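Local coordinates for gram-negative insecticidal protein (Chromobacterium piscinae, PDB 6FBM) that acts as an insecticidal toxin of the MACPF and beta-tripod families and probably works by forming pores in membranes of the target insect's cells, at residues Y23-G27 with F303-Q308; P324-K328 with A367-A371; P312-K316 with M522-H526. All blocks are in the same frame, centred on the assembly; numbering follows the deposited sequence.

Contact 1: residues Y23-G27 with F303-Q308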
ATOM      1  N   TYR A  23     -27.012 -22.069 -12.555  1.00 14.48           N
ATOM      2  CA  TYR A  23     -27.672 -20.967 -11.877  1.00 14.76           C
ATOM      3  C   TYR A  23     -28.911 -21.434 -11.167  1.00 15.08           C
ATOM      4  O   TYR A  23     -29.686 -22.212 -11.726  1.00 16.85           O
ATOM      5  CB  TYR A  23     -28.044 -19.875 -12.839  1.00 13.67           C
ATOM      6  CG  TYR A  23     -28.291 -18.573 -12.174  1.00 13.53           C
ATOM      7  CD1 TYR A  23     -27.251 -17.719 -11.908  1.00 13.70           C
ATOM      8  CD2 TYR A  23     -29.568 -18.179 -11.805  1.00 13.92           C
ATOM      9  CE1 TYR A  23     -27.464 -16.501 -11.299  1.00 13.57           C
ATOM     10  CE2 TYR A  23     -29.787 -16.949 -11.191  1.00 13.22           C
ATOM     11  CZ  TYR A  23     -28.731 -16.116 -10.943  1.00 13.08           C
ATOM     12  OH  TYR A  23     -28.900 -14.886 -10.344  1.00 13.50           O
ATOM     13  N   ASP A  24     -29.095 -20.936  -9.948  1.00 15.11           N
ATOM     14  CA  ASP A  24     -30.310 -21.171  -9.219  1.00 15.99           C
ATOM     15  C   ASP A  24     -31.369 -20.199  -9.734  1.00 16.25           C
ATOM     16  O   ASP A  24     -31.455 -19.054  -9.306  1.00 15.82           O
ATOM     17  CB  ASP A  24     -30.094 -20.991  -7.722  1.00 17.10           C
ATOM     18  CG  ASP A  24     -31.352 -21.259  -6.919  1.00 18.67           C
ATOM     19  OD1 ASP A  24     -32.423 -21.553  -7.518  1.00 17.48           O
ATOM     20  OD2 ASP A  24     -31.259 -21.156  -5.671  1.00 21.00           O
ATOM     21  N   VAL A  25     -32.214 -20.689 -10.632  1.00 16.69           N
ATOM     22  CA  VAL A  25     -33.257 -19.863 -11.238  1.00 16.40           C
ATOM     23  C   VAL A  25     -34.322 -19.420 -10.247  1.00 16.40           C
ATOM     24  O   VAL A  25     -35.109 -18.523 -10.547  1.00 16.08           O
ATOM     25  CB  VAL A  25     -33.916 -20.554 -12.437  1.00 17.11           C
ATOM     26  CG1 VAL A  25     -32.876 -20.831 -13.516  1.00 17.35           C
ATOM     27  CG2 VAL A  25     -34.643 -21.839 -12.034  1.00 17.85           C
ATOM     28  N   ASN A  26     -34.335 -20.050  -9.076  1.00 17.40           N
ATOM     29  CA  ASN A  26     -35.202 -19.649  -7.963  1.00 17.77           C
ATOM     30  C   ASN A  26     -34.498 -18.774  -6.944  1.00 18.26           C
ATOM     31  O   ASN A  26     -35.073 -18.498  -5.907  1.00 18.32           O
ATOM     32  CB  ASN A  26     -35.809 -20.897  -7.291  1.00 17.85           C
ATOM     33  CG  ASN A  26     -36.743 -21.651  -8.221  1.00 17.75           C
ATOM     34  OD1 ASN A  26     -37.508 -21.041  -8.939  1.00 18.73           O
ATOM     35  ND2 ASN A  26     -36.650 -22.975  -8.242  1.00 18.81           N
ATOM     36  N   GLY A  27     -33.289 -18.302  -7.260  1.00 17.82           N
ATOM     37  CA  GLY A  27     -32.458 -17.549  -6.312  1.00 17.80           C
ATOM     38  C   GLY A  27     -32.590 -16.045  -6.494  1.00 18.48           C
ATOM     39  O   GLY A  27     -33.703 -15.522  -6.584  1.00 18.72           O
ATOM     40  N   PHE A 303     -39.462 -29.862 -10.712  1.00 34.52           N
ATOM     41  CA  PHE A 303     -38.363 -29.141 -10.063  1.00 34.30           C
ATOM     42  C   PHE A 303     -38.828 -27.772  -9.542  1.00 33.77           C
ATOM     43  O   PHE A 303     -38.470 -27.376  -8.436  1.00 36.34           O
ATOM     44  CB  PHE A 303     -37.162 -28.964 -11.017  1.00 32.35           C
ATOM     45  CG  PHE A 303     -36.024 -28.196 -10.416  1.00 30.11           C
ATOM     46  CD1 PHE A 303     -35.091 -28.819  -9.598  1.00 29.80           C
ATOM     47  CD2 PHE A 303     -35.894 -26.837 -10.649  1.00 30.02           C
ATOM     48  CE1 PHE A 303     -34.046 -28.097  -9.028  1.00 30.58           C
ATOM     49  CE2 PHE A 303     -34.858 -26.096 -10.077  1.00 30.78           C
ATOM     50  CZ  PHE A 303     -33.912 -26.739  -9.286  1.00 31.07           C
ATOM     51  N   MET A 304     -39.634 -27.083 -10.352  1.00 33.69           N
ATOM     52  CA  MET A 304     -40.119 -25.726 -10.069  1.00 34.47           C
ATOM     53  C   MET A 304     -41.377 -25.631  -9.217  1.00 36.52           C
ATOM     54  O   MET A 304     -41.737 -24.534  -8.805  1.00 38.24           O
ATOM     55  CB  MET A 304     -40.379 -24.988 -11.397  1.00 32.49           C
ATOM     56  CG  MET A 304     -39.157 -24.810 -12.294  1.00 31.68           C
ATOM     57  SD  MET A 304     -37.903 -23.792 -11.496  1.00 30.87           S
ATOM     58  CE  MET A 304     -38.609 -22.136 -11.662  1.00 30.22           C
ATOM     59  N   LYS A 305     -42.030 -26.759  -8.943  1.00 40.77           N
ATOM     60  CA  LYS A 305     -43.337 -26.789  -8.257  1.00 42.52           C
ATOM     61  C   LYS A 305     -43.332 -25.967  -6.974  1.00 44.24           C
ATOM     62  O   LYS A 305     -44.111 -25.023  -6.859  1.00 46.23           O
ATOM     63  CB  LYS A 305     -43.753 -28.241  -7.943  1.00 46.16           C
ATOM     64  CG  LYS A 305     -45.216 -28.427  -7.596  1.00 48.52           C
ATOM     65  CD  LYS A 305     -45.471 -29.600  -6.643  1.00 52.84           C
ATOM     66  CE  LYS A 305     -46.868 -29.484  -6.019  1.00 55.14           C
ATOM     67  NZ  LYS A 305     -47.505 -30.774  -5.633  1.00 54.07           N
ATOM     68  N   GLN A 306     -42.439 -26.291  -6.030  1.00 40.05           N
ATOM     69  CA  GLN A 306     -42.335 -25.548  -4.772  1.00 36.88           C
ATOM     70  C   GLN A 306     -42.198 -24.028  -4.995  1.00 35.25           C
ATOM     71  O   GLN A 306     -42.839 -23.235  -4.293  1.00 35.08           O
ATOM     72  CB  GLN A 306     -41.154 -26.084  -3.932  1.00 41.83           C
ATOM     73  CG  GLN A 306     -41.046 -25.498  -2.510  1.00 45.45           C
ATOM     74  CD  GLN A 306     -39.770 -25.854  -1.748  1.00 51.23           C
ATOM     75  OE1 GLN A 306     -39.146 -26.895  -1.973  1.00 57.75           O
ATOM     76  NE2 GLN A 306     -39.388 -24.983  -0.811  1.00 51.35           N
ATOM     77  N   SER A 307     -41.375 -23.625  -5.966  1.00 31.55           N
ATOM     78  CA  SER A 307     -41.117 -22.207  -6.211  1.00 28.95           C
ATOM     79  C   SER A 307     -42.331 -21.473  -6.776  1.00 27.14           C
ATOM     80  O   SER A 307     -42.474 -20.280  -6.550  1.00 24.34           O
ATOM     81  CB  SER A 307     -39.909 -22.007  -7.126  1.00 28.76           C
ATOM     82  OG  SER A 307     -40.211 -22.335  -8.469  1.00 26.07           O
ATOM     83  N   GLN A 308     -43.206 -22.178  -7.486  1.00 27.16           N
ATOM     84  CA  GLN A 308     -44.372 -21.546  -8.103  1.00 26.58           C
ATOM     85  C   GLN A 308     -45.586 -21.361  -7.193  1.00 27.69           C
ATOM     86  O   GLN A 308     -46.582 -20.825  -7.650  1.00 29.17           O
ATOM     87  CB  GLN A 308     -44.796 -22.311  -9.355  1.00 25.44           C
ATOM     88  CG  GLN A 308     -43.720 -22.425 -10.411  1.00 24.88           C
ATOM     89  CD  GLN A 308     -43.024 -21.105 -10.672  1.00 24.43           C
ATOM     90  OE1 GLN A 308     -43.527 -20.263 -11.413  1.00 24.28           O
ATOM     91  NE2 GLN A 308     -41.864 -20.916 -10.056  1.00 23.22           N
TER

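Contact 2: residues P324-K328 with A367-A371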
ATOM      1  N   PRO A 324     -70.871  -2.073  18.074  1.00 20.67           N
ATOM      2  CA  PRO A 324     -70.412  -0.973  18.897  1.00 18.38           C
ATOM      3  C   PRO A 324     -71.580  -0.296  19.631  1.00 16.57           C
ATOM      4  O   PRO A 324     -72.758  -0.547  19.294  1.00 15.84           O
ATOM      5  CB  PRO A 324     -69.804  -0.021  17.870  1.00 18.19           C
ATOM      6  CG  PRO A 324     -70.660  -0.203  16.669  1.00 18.44           C
ATOM      7  CD  PRO A 324     -71.013  -1.661  16.661  1.00 19.68           C
ATOM      8  N   PRO A 325     -71.264   0.568  20.607  1.00 15.11           N
ATOM      9  CA  PRO A 325     -72.335   1.317  21.237  1.00 14.97           C
ATOM     10  C   PRO A 325     -73.038   2.245  20.244  1.00 14.71           C
ATOM     11  O   PRO A 325     -72.363   2.960  19.524  1.00 14.49           O
ATOM     12  CB  PRO A 325     -71.629   2.126  22.338  1.00 15.03           C
ATOM     13  CG  PRO A 325     -70.329   1.439  22.556  1.00 15.39           C
ATOM     14  CD  PRO A 325     -69.958   0.840  21.218  1.00 15.56           C
ATOM     15  N   MET A 326     -74.366   2.223  20.214  1.00 14.14           N
ATOM     16  CA  MET A 326     -75.132   3.093  19.338  1.00 14.36           C
ATOM     17  C   MET A 326     -75.717   4.233  20.151  1.00 13.65           C
ATOM     18  O   MET A 326     -76.314   4.018  21.197  1.00 14.15           O
ATOM     19  CB  MET A 326     -76.237   2.298  18.646  1.00 14.08           C
ATOM     20  CG  MET A 326     -75.729   1.125  17.848  1.00 13.64           C
ATOM     21  SD  MET A 326     -74.636   1.544  16.480  1.00 13.78           S
ATOM     22  CE  MET A 326     -75.679   2.584  15.483  1.00 14.18           C
ATOM     23  N   VAL A 327     -75.472   5.451  19.684  1.00 13.18           N
ATOM     24  CA  VAL A 327     -75.894   6.664  20.363  1.00 12.77           C
ATOM     25  C   VAL A 327     -76.855   7.363  19.411  1.00 12.81           C
ATOM     26  O   VAL A 327     -76.672   7.348  18.196  1.00 12.22           O
ATOM     27  CB  VAL A 327     -74.683   7.553  20.711  1.00 12.23           C
ATOM     28  CG1 VAL A 327     -75.124   8.878  21.323  1.00 11.85           C
ATOM     29  CG2 VAL A 327     -73.715   6.794  21.621  1.00 11.81           C
ATOM     30  N   LYS A 328     -77.900   7.972  19.966  1.00 13.77           N
ATOM     31  CA  LYS A 328     -78.946   8.568  19.151  1.00 13.85           C
ATOM     32  C   LYS A 328     -78.466   9.878  18.537  1.00 14.82           C
ATOM     33  O   LYS A 328     -77.852  10.713  19.213  1.00 15.58           O
ATOM     34  CB  LYS A 328     -80.208   8.787  19.950  1.00 13.84           C
ATOM     35  CG  LYS A 328     -81.458   8.923  19.087  1.00 13.95           C
ATOM     36  CD  LYS A 328     -82.656   9.274  19.928  1.00 13.77           C
ATOM     37  CE  LYS A 328     -83.912   9.153  19.150  1.00 14.26           C
ATOM     38  NZ  LYS A 328     -85.117   9.227  20.022  1.00 14.46           N
ATOM     39  N   ALA A 367     -81.360   1.962  19.736  1.00 15.76           N
ATOM     40  CA  ALA A 367     -81.255   1.443  18.378  1.00 14.64           C
ATOM     41  C   ALA A 367     -81.795   0.019  18.281  1.00 13.94           C
ATOM     42  O   ALA A 367     -81.503  -0.815  19.148  1.00 14.92           O
ATOM     43  CB  ALA A 367     -79.795   1.483  17.920  1.00 14.40           C
ATOM     44  N   ASP A 368     -82.541  -0.255  17.215  1.00 12.92           N
ATOM     45  CA  ASP A 368     -83.010  -1.612  16.881  1.00 12.73           C
ATOM     46  C   ASP A 368     -81.886  -2.534  16.427  1.00 12.72           C
ATOM     47  O   ASP A 368     -82.023  -3.747  16.523  1.00 11.91           O
ATOM     48  CB  ASP A 368     -84.086  -1.586  15.772  1.00 12.86           C
ATOM     49  CG  ASP A 368     -85.374  -0.867  16.207  1.00 12.99           C
ATOM     50  OD1 ASP A 368     -85.576  -0.653  17.431  1.00 13.13           O
ATOM     51  OD2 ASP A 368     -86.180  -0.501  15.327  1.00 12.76           O
ATOM     52  N   GLY A 369     -80.790  -1.974  15.922  1.00 13.47           N
ATOM     53  CA  GLY A 369     -79.631  -2.742  15.516  1.00 14.08           C
ATOM     54  C   GLY A 369     -78.335  -1.970  15.714  1.00 15.68           C
ATOM     55  O   GLY A 369     -78.284  -0.937  16.408  1.00 16.93           O
ATOM     56  N   HIS A 370     -77.290  -2.457  15.057  1.00 15.58           N
ATOM     57  CA  HIS A 370     -75.969  -1.885  15.142  1.00 15.58           C
ATOM     58  C   HIS A 370     -75.432  -1.577  13.750  1.00 13.98           C
ATOM     59  O   HIS A 370     -75.640  -2.329  12.816  1.00 13.35           O
ATOM     60  CB  HIS A 370     -75.037  -2.849  15.879  1.00 16.15           C
ATOM     61  CG  HIS A 370     -75.398  -3.028  17.316  1.00 16.46           C
ATOM     62  ND1 HIS A 370     -74.878  -2.238  18.314  1.00 16.54           N
ATOM     63  CD2 HIS A 370     -76.229  -3.911  17.918  1.00 16.37           C
ATOM     64  CE1 HIS A 370     -75.371  -2.632  19.478  1.00 16.21           C
ATOM     65  NE2 HIS A 370     -76.190  -3.643  19.262  1.00 16.55           N
ATOM     66  N   ALA A 371     -74.750  -0.439  13.654  1.00 13.54           N
ATOM     67  CA  ALA A 371     -73.970  -0.076  12.489  1.00 13.26           C
ATOM     68  C   ALA A 371     -72.536  -0.449  12.792  1.00 12.90           C
ATOM     69  O   ALA A 371     -71.976   0.016  13.764  1.00 13.45           O
ATOM     70  CB  ALA A 371     -74.065   1.414  12.209  1.00 13.12           C
TER

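Contact 3: residues P312-K316 with M522-H526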
ATOM      1  N   PRO A 312     -48.669 -16.163   0.212  1.00 30.51           N
ATOM      2  CA  PRO A 312     -49.899 -16.022   0.989  1.00 30.87           C
ATOM      3  C   PRO A 312     -50.281 -14.542   1.194  1.00 33.26           C
ATOM      4  O   PRO A 312     -49.405 -13.719   1.478  1.00 34.31           O
ATOM      5  CB  PRO A 312     -49.568 -16.717   2.320  1.00 29.54           C
ATOM      6  CG  PRO A 312     -48.078 -16.803   2.388  1.00 30.70           C
ATOM      7  CD  PRO A 312     -47.627 -16.904   0.954  1.00 30.99           C
ATOM      8  N   LYS A 313     -51.573 -14.224   1.036  1.00 32.81           N
ATOM      9  CA  LYS A 313     -52.051 -12.848   1.122  1.00 33.26           C
ATOM     10  C   LYS A 313     -53.006 -12.646   2.290  1.00 32.78           C
ATOM     11  O   LYS A 313     -53.785 -13.533   2.626  1.00 33.04           O
ATOM     12  CB  LYS A 313     -52.761 -12.457  -0.177  1.00 33.78           C
ATOM     13  CG  LYS A 313     -51.939 -12.599  -1.444  1.00 34.54           C
ATOM     14  CD  LYS A 313     -50.647 -11.794  -1.396  1.00 35.75           C
ATOM     15  CE  LYS A 313     -50.864 -10.293  -1.159  1.00 34.21           C
ATOM     16  NZ  LYS A 313     -49.719  -9.469  -1.600  1.00 35.34           N
ATOM     17  N   VAL A 314     -52.922 -11.464   2.903  1.00 30.51           N
ATOM     18  CA  VAL A 314     -53.869 -10.993   3.899  1.00 30.46           C
ATOM     19  C   VAL A 314     -54.846 -10.123   3.119  1.00 31.89           C
ATOM     20  O   VAL A 314     -54.593  -8.956   2.877  1.00 31.70           O
ATOM     21  CB  VAL A 314     -53.154 -10.165   4.991  1.00 30.34           C
ATOM     22  CG1 VAL A 314     -54.154  -9.478   5.905  1.00 30.25           C
ATOM     23  CG2 VAL A 314     -52.238 -11.071   5.789  1.00 30.95           C
ATOM     24  N   ASP A 315     -55.956 -10.724   2.702  1.00 32.06           N
ATOM     25  CA  ASP A 315     -57.065 -10.011   2.061  1.00 30.32           C
ATOM     26  C   ASP A 315     -57.984  -9.310   3.075  1.00 28.58           C
ATOM     27  O   ASP A 315     -58.607  -8.291   2.743  1.00 33.44           O
ATOM     28  CB  ASP A 315     -57.874 -10.989   1.204  1.00 30.83           C
ATOM     29  CG  ASP A 315     -57.082 -11.543   0.045  1.00 29.63           C
ATOM     30  OD1 ASP A 315     -56.567 -10.758  -0.764  1.00 28.28           O
ATOM     31  OD2 ASP A 315     -57.013 -12.773  -0.066  1.00 31.41           O
ATOM     32  N   LYS A 316     -58.055  -9.845   4.293  1.00 24.27           N
ATOM     33  CA  LYS A 316     -58.923  -9.330   5.320  1.00 23.74           C
ATOM     34  C   LYS A 316     -58.209  -8.163   5.997  1.00 21.78           C
ATOM     35  O   LYS A 316     -57.454  -8.354   6.958  1.00 19.79           O
ATOM     36  CB  LYS A 316     -59.265 -10.428   6.341  1.00 25.22           C
ATOM     37  CG  LYS A 316     -59.856 -11.725   5.776  1.00 25.65           C
ATOM     38  CD  LYS A 316     -61.352 -11.665   5.722  1.00 26.84           C
ATOM     39  CE  LYS A 316     -62.000 -12.757   4.870  1.00 28.66           C
ATOM     40  NZ  LYS A 316     -62.328 -13.970   5.676  1.00 28.47           N
ATOM     41  N   MET A 522     -57.001 -15.702  11.254  1.00 35.49           N
ATOM     42  CA  MET A 522     -56.426 -15.470   9.915  1.00 32.60           C
ATOM     43  C   MET A 522     -54.946 -15.093   9.992  1.00 33.05           C
ATOM     44  O   MET A 522     -54.141 -15.660   9.277  1.00 34.34           O
ATOM     45  CB  MET A 522     -57.232 -14.380   9.185  1.00 30.87           C
ATOM     46  CG  MET A 522     -56.847 -14.091   7.739  1.00 29.83           C
ATOM     47  SD  MET A 522     -55.367 -13.087   7.505  1.00 27.75           S
ATOM     48  CE  MET A 522     -55.658 -11.672   8.556  1.00 28.57           C
ATOM     49  N   LEU A 523     -54.594 -14.163  10.877  1.00 33.75           N
ATOM     50  CA  LEU A 523     -53.200 -13.733  11.064  1.00 34.49           C
ATOM     51  C   LEU A 523     -52.249 -14.780  11.646  1.00 37.29           C
ATOM     52  O   LEU A 523     -51.037 -14.733  11.349  1.00 38.41           O
ATOM     53  CB  LEU A 523     -53.110 -12.507  11.972  1.00 34.58           C
ATOM     54  CG  LEU A 523     -53.423 -11.119  11.412  1.00 36.36           C
ATOM     55  CD1 LEU A 523     -53.091 -10.048  12.442  1.00 34.89           C
ATOM     56  CD2 LEU A 523     -52.652 -10.862  10.126  1.00 36.70           C
ATOM     57  N   SER A 524     -52.765 -15.689  12.487  1.00 38.73           N
ATOM     58  CA  SER A 524     -51.931 -16.734  13.084  1.00 38.20           C
ATOM     59  C   SER A 524     -51.411 -17.740  12.032  1.00 37.20           C
ATOM     60  O   SER A 524     -50.453 -18.449  12.315  1.00 37.28           O
ATOM     61  CB  SER A 524     -52.688 -17.478  14.205  1.00 38.17           C
ATOM     62  OG  SER A 524     -53.592 -18.444  13.651  1.00 37.34           O
ATOM     63  N   GLN A 525     -52.025 -17.782  10.846  1.00 37.63           N
ATOM     64  CA  GLN A 525     -51.544 -18.580   9.707  1.00 38.91           C
ATOM     65  C   GLN A 525     -50.597 -17.801   8.732  1.00 38.31           C
ATOM     66  O   GLN A 525     -50.423 -18.229   7.575  1.00 37.24           O
ATOM     67  CB  GLN A 525     -52.723 -19.129   8.916  1.00 40.96           C
ATOM     68  CG  GLN A 525     -53.824 -19.758   9.747  1.00 45.59           C
ATOM     69  CD  GLN A 525     -54.855 -20.437   8.842  1.00 49.02           C
ATOM     70  OE1 GLN A 525     -55.988 -19.951   8.635  1.00 51.95           O
ATOM     71  NE2 GLN A 525     -54.472 -21.587   8.294  1.00 49.74           N
ATOM     72  N   HIS A 526     -50.036 -16.670   9.177  1.00 35.84           N
ATOM     73  CA  HIS A 526     -49.122 -15.862   8.357  1.00 36.83           C
ATOM     74  C   HIS A 526     -47.873 -15.594   9.201  1.00 43.03           C
ATOM     75  O   HIS A 526     -47.955 -15.004  10.276  1.00 38.86           O
ATOM     76  CB  HIS A 526     -49.759 -14.524   7.911  1.00 34.08           C
ATOM     77  CG  HIS A 526     -50.787 -14.658   6.821  1.00 30.94           C
ATOM     78  ND1 HIS A 526     -50.462 -14.663   5.485  1.00 31.66           N
ATOM     79  CD2 HIS A 526     -52.136 -14.747   6.873  1.00 30.05           C
ATOM     80  CE1 HIS A 526     -51.574 -14.797   4.776  1.00 30.66           C
ATOM     81  NE2 HIS A 526     -52.600 -14.851   5.593  1.00 29.68           N
TER

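Contact 1: residues Y23-G27 with F303-Q308
This is a small side-chain contact between a beta turn, in the loop joining strands 21-23 and 35-39, and residues F303-Q308, on helix 300-304 and just after it. D24 to G27 form a type I turn, closed by G27 N to D24 O at 2.8 Å, and D24 OD1 also takes the amide N26 N at 2.9 Å, an Asx turn within the same loop. The turn points V25 and N26 at F303-Q308. N26 does most of the work: its ND2 makes a weak hydrogen bond to M304 SD at 3.6 Å and lies 4.0 Å from F303 CE2, while its OD1 sits 3.1 Å from M304 CE and 3.0 Å from S307 OG. S307 OG is already engaged, donating to M304 O at 2.7 Å and accepting from Q308 NE2 at 2.7 Å. V25 CG2 adds an apolar touch on M304 SD at 3.8 Å. The same turn is tied by its backbone to F101 and A103, and S307 O takes a hydrogen bond from R85. What results is an Asx turn within a type I beta turn, packed by its two central residues on F303-Q308 beside the antiparallel sheet that holds strands 21-23 and 170-177.

Contact 2: residues P324-K328 with A367-A371
The backbones come closest at M326 and A367, whose CA atoms lie 6.4 Å apart, and they do not pair as strands: P324-K328 enters strand 326-331, an outer strand of a three-stranded antiparallel sheet, while A367-A371 is loop. In both hydrogen bonds a side chain of one segment meets a backbone atom of the other. H370 ND1 donates to P324 O at 2.9 Å; since this carbonyl can only accept, ND1 is the donor, and the oxygen lies near the ring plane. Between the two segments sits M326, its CB 3.7 Å from A367 CB and its CE 3.8 Å from A371 CB; its SD accepts a weak but nearly straight hydrogen bond from A371 N at 3.5 Å. The P324 ring closes the end of the contact, with CG 3.2 Å from A371 O. M326 also packs on F344 and F358, filling the gap between sheet and loop. Here the loop from strand 358-360 to strand 373-376 folds back against one face of that sheet, consistent with the beta-tripod part of the protein.

Contact 3: residues P312-K316 with M522-H526
Here the loop between helix 300-304 and strand 318-321 runs past the C-terminal end of helix 516-524, a surface contact of an extended segment with a helix end and the turn after it. P312 comes first, its CB 3.7 Å from H526 CE1. The CA-to-CB bond of K313 points away from the helix, and NZ is hydrogen-bonded to the backbone oxygens of Q114 and L116; towards the helix end it presents its carbonyl, with K313 O 3.3 Å from H526 CE1. V314, the buried residue of the group, is the centre of the contact. Its CG1 meets M522 CE at 3.8 Å, its CG2 lies 4.4 Å from L523 CD2, and beyond the two segments it packs on F378 and M529. K316 meets M522 with the base of its side chain, K316 CG 4.3 Å from M522 CG, before its end leads away; K316 O is 4.1 Å from M522 CE. Q115 ties both sides to the MACPF region, bonding to the backbone of V314 and, through OE1, to H526 ND1. That bond probably helps to orient the imidazole, and V314 CG2 lies over one face of the H526 ring in a CH-pi contact, 3.8 Å from its centroid and only 6° off the ring normal.

In the fold
Contacts 1 and 3 follow each other along one piece of chain: F303-Q308 lies on helix 300-304 and just after it, and P312-K316 follows a few residues on, the centres of the two contacts 24 Å apart. Contact 2 is nested inside the loop that contact 3 closes, 30 Å away between centres, and lies across the chain's centre from contact 1. None is deep core: contacts 1 and 2 are partly buried, contact 3 lies at the surface. Contacts 1 and 2 each include a weak hydrogen bond to a methionine sulfur, and contact 2 adds a histidine-to-carbonyl bond; contact 3 relies on apolar and CH-pi packing, its polar bonds going to residues 114-116.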